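Local coordinates for protein cephalosporin acylase (Bacillus halodurans, PDB 2NLZ) that is probably an acylase of the gamma-glutamyltranspeptidase family, N-terminal-nucleophile hydrolases that cleave amide bonds, although its own substrate has not been established, at residues Q30-Q35 with I146-E151; F308-K313 with D331-E336. The protein carries 1 engineered substitution. All coordinates share one frame; numbering follows the deposited sequence.

Interaction 1 of 2, residues Q30-Q35 with I146-E151; sequences QPLAAQ and IRYAEE
Leu-32 and Tyr-148 are the residues whose backbones come nearest here, with their CA atoms 9.1 Å apart, so the two helices do not touch through their main chains and a long side chain has to bridge them. This is helix-to-helix packing in a protein of the N-terminal-nucleophile clan, between the first turn of helix 31-42 and the last turns of helix 143-151. Gln-30 occupies the N-cap of the former, and its carbonyl oxygen accepts the amide of Ala-34, with Gln-30 O to Ala-34 N at 3.1 Å. In the other helix the amide of Glu-151 is bonded in the same regular way to the carbonyl of Arg-147.

The bridging group is the phenol of Tyr-148. Its CG lies anti to the carbonyl carbon (chi1 -75°), a setting that sends the ring off the helix and brings its far end to Leu-32. The two side chains cross obliquely: Leu-32 meets the ring mainly through its CB, 3.8 Å from Tyr-148 CZ, and CD2 adds a looser contact with the hydroxyl oxygen. One turn further on, Gln-35 contributes its CB, so the phenol end rests against two residues of one helical face, and the contact is small, with 127 Å² buried in all.

Elsewhere the same turns have other neighbours. Ala-33 packs on Thr-54 and Leu-58 of helix 47-61, while Leu-32 also touches Ala-538 of a second subunit, which places the contact beside an interface of the assembly. The phenol is met by a polar group as well: the carbonyl of Leu-32 stands obliquely to the ring, with Leu-32 O 3.1 Å from Tyr-148 OH and 3.6 Å from Tyr-148 CE1.

Interaction 2 of 2, residues F308-K313 with D331-E336; sequences FVDGMK and DEYATE
Tyr-333 reaches across with its phenol until the hydroxyl end meets the carboxylate of Asp-310, and between residues 308-313 and 331-336 this is the one pair that touches. With CG anti to the backbone N (chi1 -180°), the tyrosine ring is carried away from helix 331-338 toward helix 294-314, whose buried Asp-310 meets it head on.

The hydroxyl donates a hydrogen bond to one carboxylate oxygen, Tyr-333 OH to Asp-310 OD2 at 2.5 Å. That oxygen sits at the edge of the ring, near its plane, and the carboxylate is turned 31° from the ring. The second oxygen, Asp-310 OD1, lies 3.2 Å from Tyr-333 OH at too poor an angle to bond; it accepts instead from the backbone N of Gly-351. OD2 also forms a salt bridge with Arg-337, a second tie from helix 331-338, one residue beyond the segment. Within 331-336, the hydroxyl of Thr-335 is bonded to the carbonyl of Asp-331.

An alanine in place of Asp-310 would take away the acceptor, and would probably leave both the buried tyrosine hydroxyl and the arginine without their mate.

Glu-278 comes close to OD2 as well, and if it is also ionised, its charge would tend to raise the pKa of the pair; the arginine and the phenol probably offset this, favouring an ionised Asp-310 that ties the two helices together.

Interactions 1 and 2 lie on opposite sides of the chain's centre, with their own centres 42 Å apart and their nearest atoms about 24 Å from each other. They follow in series along the chain, the first closing at residue 151 well before the second opens at 308, and they share no helix. Interaction 1 joins helices 31-42 and 143-151 beside another subunit, whereas interaction 2 joins helices 294-314 and 331-338 through two segments that no other chain of the assembly touches. Both precede strand 359-365, so, as in relatives that mature by self-cleavage, both probably belong to the larger, N-terminal product. Interaction 1 ties helices distant in sequence, interaction 2 helices separated by a short connection.

Interaction 1 of 2, residues Q30-Q35 with I146-E151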
ATOM      1  N   GLN D  30       9.425  11.190 -24.748  1.00 27.42           N
ATOM      2  CA  GLN D  30       8.441  12.120 -25.298  1.00 26.85           C
ATOM      3  C   GLN D  30       7.637  11.427 -26.375  1.00 29.61           C
ATOM      4  O   GLN D  30       8.214  11.013 -27.371  1.00 27.62           O
ATOM      5  CB  GLN D  30       9.142  13.347 -25.868  1.00 24.16           C
ATOM      6  CG  GLN D  30       8.379  14.640 -25.671  1.00 34.84           C
ATOM      7  CD  GLN D  30       8.203  15.001 -24.202  1.00 34.86           C
ATOM      8  OE1 GLN D  30       7.120  15.417 -23.782  1.00 41.41           O
ATOM      9  NE2 GLN D  30       9.268  14.844 -23.412  1.00 23.32           N
ATOM     10  N   PRO D  31       6.307  11.291 -26.181  1.00 28.55           N
ATOM     11  CA  PRO D  31       5.478  10.421 -27.034  1.00 24.45           C
ATOM     12  C   PRO D  31       5.534  10.783 -28.520  1.00 25.25           C
ATOM     13  O   PRO D  31       5.597   9.885 -29.371  1.00 23.86           O
ATOM     14  CB  PRO D  31       4.065  10.612 -26.474  1.00 15.16           C
ATOM     15  CG  PRO D  31       4.267  11.106 -25.089  1.00 27.13           C
ATOM     16  CD  PRO D  31       5.503  11.959 -25.149  1.00 28.03           C
ATOM     17  N   LEU D  32       5.541  12.086 -28.815  1.00 26.02           N
ATOM     18  CA  LEU D  32       5.723  12.580 -30.175  1.00 20.87           C
ATOM     19  C   LEU D  32       7.121  12.308 -30.737  1.00 23.84           C
ATOM     20  O   LEU D  32       7.297  12.261 -31.949  1.00 28.08           O
ATOM     21  CB  LEU D  32       5.414  14.072 -30.252  1.00 27.41           C
ATOM     22  CG  LEU D  32       4.007  14.529 -29.856  1.00 32.52           C
ATOM     23  CD1 LEU D  32       4.005  16.035 -29.684  1.00 34.89           C
ATOM     24  CD2 LEU D  32       2.938  14.103 -30.861  1.00 21.92           C
ATOM     25  N   ALA D  33       8.116  12.150 -29.868  1.00 19.88           N
ATOM     26  CA  ALA D  33       9.459  11.776 -30.317  1.00 27.09           C
ATOM     27  C   ALA D  33       9.466  10.318 -30.744  1.00 23.32           C
ATOM     28  O   ALA D  33      10.005   9.975 -31.796  1.00 27.71           O
ATOM     29  CB  ALA D  33      10.507  12.036 -29.231  1.00 21.20           C
ATOM     30  N   ALA D  34       8.853   9.466 -29.929  1.00 21.84           N
ATOM     31  CA  ALA D  34       8.640   8.070 -30.303  1.00 29.38           C
ATOM     32  C   ALA D  34       7.889   7.982 -31.635  1.00 32.76           C
ATOM     33  O   ALA D  34       8.215   7.162 -32.500  1.00 36.44           O
ATOM     34  CB  ALA D  34       7.884   7.326 -29.200  1.00 26.62           C
ATOM     35  N   GLN D  35       6.900   8.857 -31.794  1.00 32.30           N
ATOM     36  CA  GLN D  35       6.120   8.938 -33.019  1.00 32.65           C
ATOM     37  C   GLN D  35       6.985   9.233 -34.246  1.00 27.24           C
ATOM     38  O   GLN D  35       6.734   8.695 -35.319  1.00 28.49           O
ATOM     39  CB  GLN D  35       5.007   9.982 -32.868  1.00 39.64           C
ATOM     40  CG  GLN D  35       3.866   9.869 -33.881  1.00 50.03           C
ATOM     41  CD  GLN D  35       3.027   8.605 -33.717  1.00 50.08           C
ATOM     42  OE1 GLN D  35       3.092   7.910 -32.694  1.00 43.29           O
ATOM     43  NE2 GLN D  35       2.226   8.310 -34.731  1.00 63.81           N
ATOM     44  N   ILE D 146      11.822  18.991 -37.631  1.00 39.84           N
ATOM     45  CA  ILE D 146      11.628  20.287 -38.303  1.00 42.20           C
ATOM     46  C   ILE D 146      10.161  20.684 -38.285  1.00 38.94           C
ATOM     47  O   ILE D 146       9.817  21.807 -37.923  1.00 38.29           O
ATOM     48  CB  ILE D 146      12.153  20.259 -39.761  1.00 41.51           C
ATOM     49  CG1 ILE D 146      13.677  20.124 -39.770  1.00 43.62           C
ATOM     50  CG2 ILE D 146      11.735  21.505 -40.515  1.00 40.75           C
ATOM     51  CD1 ILE D 146      14.245  19.592 -41.072  1.00 50.75           C
ATOM     52  N   ARG D 147       9.303  19.741 -38.648  1.00 40.69           N
ATOM     53  CA  ARG D 147       7.864  19.961 -38.652  1.00 47.69           C
ATOM     54  C   ARG D 147       7.352  20.396 -37.278  1.00 46.06           C
ATOM     55  O   ARG D 147       6.477  21.251 -37.187  1.00 44.94           O
ATOM     56  CB  ARG D 147       7.141  18.685 -39.098  1.00 53.10           C
ATOM     57  CG  ARG D 147       5.678  18.856 -39.513  1.00 56.04           C
ATOM     58  CD  ARG D 147       4.820  17.590 -39.293  1.00 64.09           C
ATOM     59  NE  ARG D 147       5.561  16.320 -39.279  1.00 90.01           N
ATOM     60  CZ  ARG D 147       6.069  15.694 -40.348  1.00 88.67           C
ATOM     61  NH1 ARG D 147       5.965  16.215 -41.566  1.00 86.19           N
ATOM     62  NH2 ARG D 147       6.714  14.543 -40.190  1.00 78.94           N
ATOM     63  N   TYR D 148       7.902  19.801 -36.219  1.00 47.89           N
ATOM     64  CA  TYR D 148       7.484  20.122 -34.858  1.00 41.37           C
ATOM     65  C   TYR D 148       7.959  21.511 -34.463  1.00 40.82           C
ATOM     66  O   TYR D 148       7.244  22.245 -33.790  1.00 45.80           O
ATOM     67  CB  TYR D 148       8.017  19.100 -33.844  1.00 42.45           C
ATOM     68  CG  TYR D 148       7.320  17.751 -33.837  1.00 37.70           C
ATOM     69  CD1 TYR D 148       8.057  16.571 -33.763  1.00 39.12           C
ATOM     70  CD2 TYR D 148       5.931  17.653 -33.899  1.00 40.27           C
ATOM     71  CE1 TYR D 148       7.437  15.329 -33.755  1.00 47.57           C
ATOM     72  CE2 TYR D 148       5.305  16.414 -33.892  1.00 45.44           C
ATOM     73  CZ  TYR D 148       6.068  15.257 -33.819  1.00 50.52           C
ATOM     74  OH  TYR D 148       5.471  14.021 -33.813  1.00 51.04           O
ATOM     75  N   ALA D 149       9.166  21.867 -34.882  1.00 39.79           N
ATOM     76  CA  ALA D 149       9.723  23.157 -34.525  1.00 40.30           C
ATOM     77  C   ALA D 149       8.972  24.302 -35.195  1.00 46.32           C
ATOM     78  O   ALA D 149       8.745  25.330 -34.573  1.00 48.03           O
ATOM     79  CB  ALA D 149      11.196  23.200 -34.859  1.00 43.79           C
ATOM     80  N   GLU D 150       8.573  24.108 -36.453  1.00 47.66           N
ATOM     81  CA  GLU D 150       7.859  25.137 -37.222  1.00 46.51           C
ATOM     82  C   GLU D 150       6.402  25.293 -36.807  1.00 49.20           C
ATOM     83  O   GLU D 150       5.921  26.406 -36.624  1.00 53.57           O
ATOM     84  CB  GLU D 150       7.937  24.851 -38.725  1.00 44.71           C
ATOM     85  CG  GLU D 150       9.110  25.521 -39.408  1.00 54.74           C
ATOM     86  CD  GLU D 150       9.150  25.295 -40.901  1.00 57.91           C
ATOM     87  OE1 GLU D 150       8.932  24.148 -41.342  1.00 57.16           O
ATOM     88  OE2 GLU D 150       9.427  26.270 -41.632  1.00 61.25           O
ATOM     89  N   GLU D 151       5.705  24.173 -36.659  1.00 53.84           N
ATOM     90  CA  GLU D 151       4.281  24.195 -36.368  1.00 59.89           C
ATOM     91  C   GLU D 151       4.006  24.322 -34.880  1.00 56.02           C
ATOM     92  O   GLU D 151       3.015  24.920 -34.482  1.00 60.34           O
ATOM     93  CB  GLU D 151       3.597  22.957 -36.949  1.00 63.87           C
ATOM     94  CG  GLU D 151       3.500  22.988 -38.476  1.00 78.54           C
ATOM     95  CD  GLU D 151       3.280  21.613 -39.102  1.00 84.19           C
ATOM     96  OE1 GLU D 151       3.637  21.448 -40.291  1.00 84.87           O
ATOM     97  OE2 GLU D 151       2.756  20.704 -38.417  1.00 88.96           O
TER

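Interaction 2 of 2, residues F308-K313 with D331-E336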
ATOM      1  N   PHE D 308      32.156   3.967  -7.731  1.00 28.14           N
ATOM      2  CA  PHE D 308      31.888   5.335  -8.141  1.00 33.05           C
ATOM      3  C   PHE D 308      33.036   6.273  -7.776  1.00 34.77           C
ATOM      4  O   PHE D 308      33.360   7.189  -8.539  1.00 37.34           O
ATOM      5  CB  PHE D 308      30.564   5.843  -7.564  1.00 31.48           C
ATOM      6  CG  PHE D 308      29.747   6.648  -8.538  1.00 29.59           C
ATOM      7  CD1 PHE D 308      30.295   7.733  -9.208  1.00 31.98           C
ATOM      8  CD2 PHE D 308      28.416   6.322  -8.776  1.00 37.45           C
ATOM      9  CE1 PHE D 308      29.537   8.480 -10.116  1.00 28.38           C
ATOM     10  CE2 PHE D 308      27.641   7.065  -9.680  1.00 36.93           C
ATOM     11  CZ  PHE D 308      28.210   8.143 -10.354  1.00 32.05           C
ATOM     12  N   VAL D 309      33.656   6.038  -6.622  1.00 35.27           N
ATOM     13  CA  VAL D 309      34.780   6.874  -6.205  1.00 36.62           C
ATOM     14  C   VAL D 309      36.036   6.518  -7.011  1.00 33.06           C
ATOM     15  O   VAL D 309      36.939   7.346  -7.186  1.00 35.27           O
ATOM     16  CB  VAL D 309      35.025   6.827  -4.687  1.00 34.85           C
ATOM     17  CG1 VAL D 309      35.767   8.081  -4.251  1.00 56.07           C
ATOM     18  CG2 VAL D 309      33.718   6.786  -3.958  1.00 33.09           C
ATOM     19  N   ASP D 310      36.065   5.295  -7.528  1.00 25.49           N
ATOM     20  CA  ASP D 310      37.087   4.895  -8.478  1.00 25.28           C
ATOM     21  C   ASP D 310      36.890   5.595  -9.791  1.00 30.82           C
ATOM     22  O   ASP D 310      37.814   6.222 -10.298  1.00 42.24           O
ATOM     23  CB  ASP D 310      37.069   3.390  -8.705  1.00 23.30           C
ATOM     24  CG  ASP D 310      37.836   2.647  -7.653  1.00 34.20           C
ATOM     25  OD1 ASP D 310      38.616   3.297  -6.923  1.00 37.76           O
ATOM     26  OD2 ASP D 310      37.667   1.420  -7.552  1.00 28.20           O
ATOM     27  N   GLY D 311      35.682   5.493 -10.334  1.00 31.65           N
ATOM     28  CA  GLY D 311      35.345   6.136 -11.606  1.00 33.17           C
ATOM     29  C   GLY D 311      35.559   7.640 -11.590  1.00 39.24           C
ATOM     30  O   GLY D 311      36.002   8.217 -12.581  1.00 40.77           O
ATOM     31  N   MET D 312      35.261   8.272 -10.454  1.00 36.35           N
ATOM     32  CA  MET D 312      35.425   9.719 -10.311  1.00 44.55           C
ATOM     33  C   MET D 312      36.889  10.123 -10.206  1.00 41.83           C
ATOM     34  O   MET D 312      37.262  11.236 -10.582  1.00 42.83           O
ATOM     35  CB  MET D 312      34.635  10.242  -9.111  1.00 45.96           C
ATOM     36  CG  MET D 312      33.304  10.861  -9.477  1.00 45.57           C
ATOM     37  SD  MET D 312      32.152  10.678  -8.112  1.00 59.82           S
ATOM     38  CE  MET D 312      31.342  12.287  -8.108  1.00 71.39           C
ATOM     39  N   LYS D 313      37.709   9.209  -9.696  1.00 43.86           N
ATOM     40  CA  LYS D 313      39.138   9.443  -9.549  1.00 46.04           C
ATOM     41  C   LYS D 313      39.854   9.272 -10.891  1.00 41.44           C
ATOM     42  O   LYS D 313      40.675  10.110 -11.275  1.00 43.19           O
ATOM     43  CB  LYS D 313      39.722   8.493  -8.488  1.00 55.41           C
ATOM     44  CG  LYS D 313      41.241   8.559  -8.292  1.00 60.62           C
ATOM     45  CD  LYS D 313      41.677   9.701  -7.368  1.00 80.54           C
ATOM     46  CE  LYS D 313      43.208   9.810  -7.263  1.00 75.57           C
ATOM     47  NZ  LYS D 313      43.855   8.579  -6.690  1.00 69.33           N
ATOM     48  N   ASP D 331      39.091  -9.107 -12.472  1.00 50.76           N
ATOM     49  CA  ASP D 331      38.519  -9.956 -11.425  1.00 52.79           C
ATOM     50  C   ASP D 331      39.236  -9.873 -10.079  1.00 58.58           C
ATOM     51  O   ASP D 331      38.589  -9.963  -9.029  1.00 63.62           O
ATOM     52  CB  ASP D 331      38.459 -11.415 -11.878  1.00 50.78           C
ATOM     53  CG  ASP D 331      37.408 -11.655 -12.943  1.00 55.51           C
ATOM     54  OD1 ASP D 331      36.496 -10.814 -13.101  1.00 60.70           O
ATOM     55  OD2 ASP D 331      37.493 -12.693 -13.628  1.00 59.53           O
ATOM     56  N   GLU D 332      40.560  -9.706 -10.104  1.00 59.88           N
ATOM     57  CA  GLU D 332      41.338  -9.617  -8.861  1.00 67.07           C
ATOM     58  C   GLU D 332      41.202  -8.259  -8.175  1.00 61.78           C
ATOM     59  O   GLU D 332      41.312  -8.166  -6.952  1.00 68.07           O
ATOM     60  CB  GLU D 332      42.817  -9.992  -9.059  1.00 72.03           C
ATOM     61  CG  GLU D 332      43.548  -9.261 -10.190  1.00 93.59           C
ATOM     62  CD  GLU D 332      43.608 -10.067 -11.488  1.00106.92           C
ATOM     63  OE1 GLU D 332      42.563 -10.604 -11.922  1.00108.60           O
ATOM     64  OE2 GLU D 332      44.708 -10.156 -12.079  1.00110.65           O
ATOM     65  N   TYR D 333      40.959  -7.216  -8.960  1.00 51.86           N
ATOM     66  CA  TYR D 333      40.677  -5.900  -8.395  1.00 45.30           C
ATOM     67  C   TYR D 333      39.241  -5.831  -7.873  1.00 44.93           C
ATOM     68  O   TYR D 333      38.958  -5.154  -6.883  1.00 42.70           O
ATOM     69  CB  TYR D 333      40.918  -4.794  -9.412  1.00 42.98           C
ATOM     70  CG  TYR D 333      40.647  -3.412  -8.864  1.00 46.73           C
ATOM     71  CD1 TYR D 333      41.263  -2.977  -7.696  1.00 42.46           C
ATOM     72  CD2 TYR D 333      39.774  -2.537  -9.515  1.00 54.15           C
ATOM     73  CE1 TYR D 333      41.018  -1.716  -7.188  1.00 49.03           C
ATOM     74  CE2 TYR D 333      39.522  -1.263  -9.013  1.00 49.59           C
ATOM     75  CZ  TYR D 333      40.149  -0.861  -7.853  1.00 46.26           C
ATOM     76  OH  TYR D 333      39.916   0.392  -7.341  1.00 34.31           O
ATOM     77  N   ALA D 334      38.337  -6.526  -8.547  1.00 43.81           N
ATOM     78  CA  ALA D 334      36.985  -6.676  -8.040  1.00 47.56           C
ATOM     79  C   ALA D 334      37.060  -7.301  -6.650  1.00 49.39           C
ATOM     80  O   ALA D 334      36.528  -6.750  -5.684  1.00 49.12           O
ATOM     81  CB  ALA D 334      36.153  -7.542  -8.982  1.00 45.31           C
ATOM     82  N   THR D 335      37.762  -8.433  -6.563  1.00 52.77           N
ATOM     83  CA  THR D 335      37.993  -9.149  -5.304  1.00 55.47           C
ATOM     84  C   THR D 335      38.580  -8.237  -4.215  1.00 53.87           C
ATOM     85  O   THR D 335      38.143  -8.291  -3.066  1.00 54.50           O
ATOM     86  CB  THR D 335      38.898 -10.402  -5.515  1.00 56.74           C
ATOM     87  OG1 THR D 335      38.455 -11.132  -6.666  1.00 59.92           O
ATOM     88  CG2 THR D 335      38.845 -11.325  -4.307  1.00 56.74           C
ATOM     89  N   GLU D 336      39.544  -7.393  -4.590  1.00 50.53           N
ATOM     90  CA  GLU D 336      40.182  -6.447  -3.666  1.00 58.71           C
ATOM     91  C   GLU D 336      39.220  -5.445  -3.026  1.00 53.61           C
ATOM     92  O   GLU D 336      39.283  -5.198  -1.821  1.00 54.42           O
ATOM     93  CB  GLU D 336      41.315  -5.693  -4.373  1.00 69.57           C
ATOM     94  CG  GLU D 336      42.665  -6.382  -4.298  1.00 87.11           C
ATOM     95  CD  GLU D 336      43.374  -6.098  -2.994  1.00100.26           C
ATOM     96  OE1 GLU D 336      43.766  -4.931  -2.780  1.00103.19           O
ATOM     97  OE2 GLU D 336      43.536  -7.038  -2.187  1.00100.57           O
TER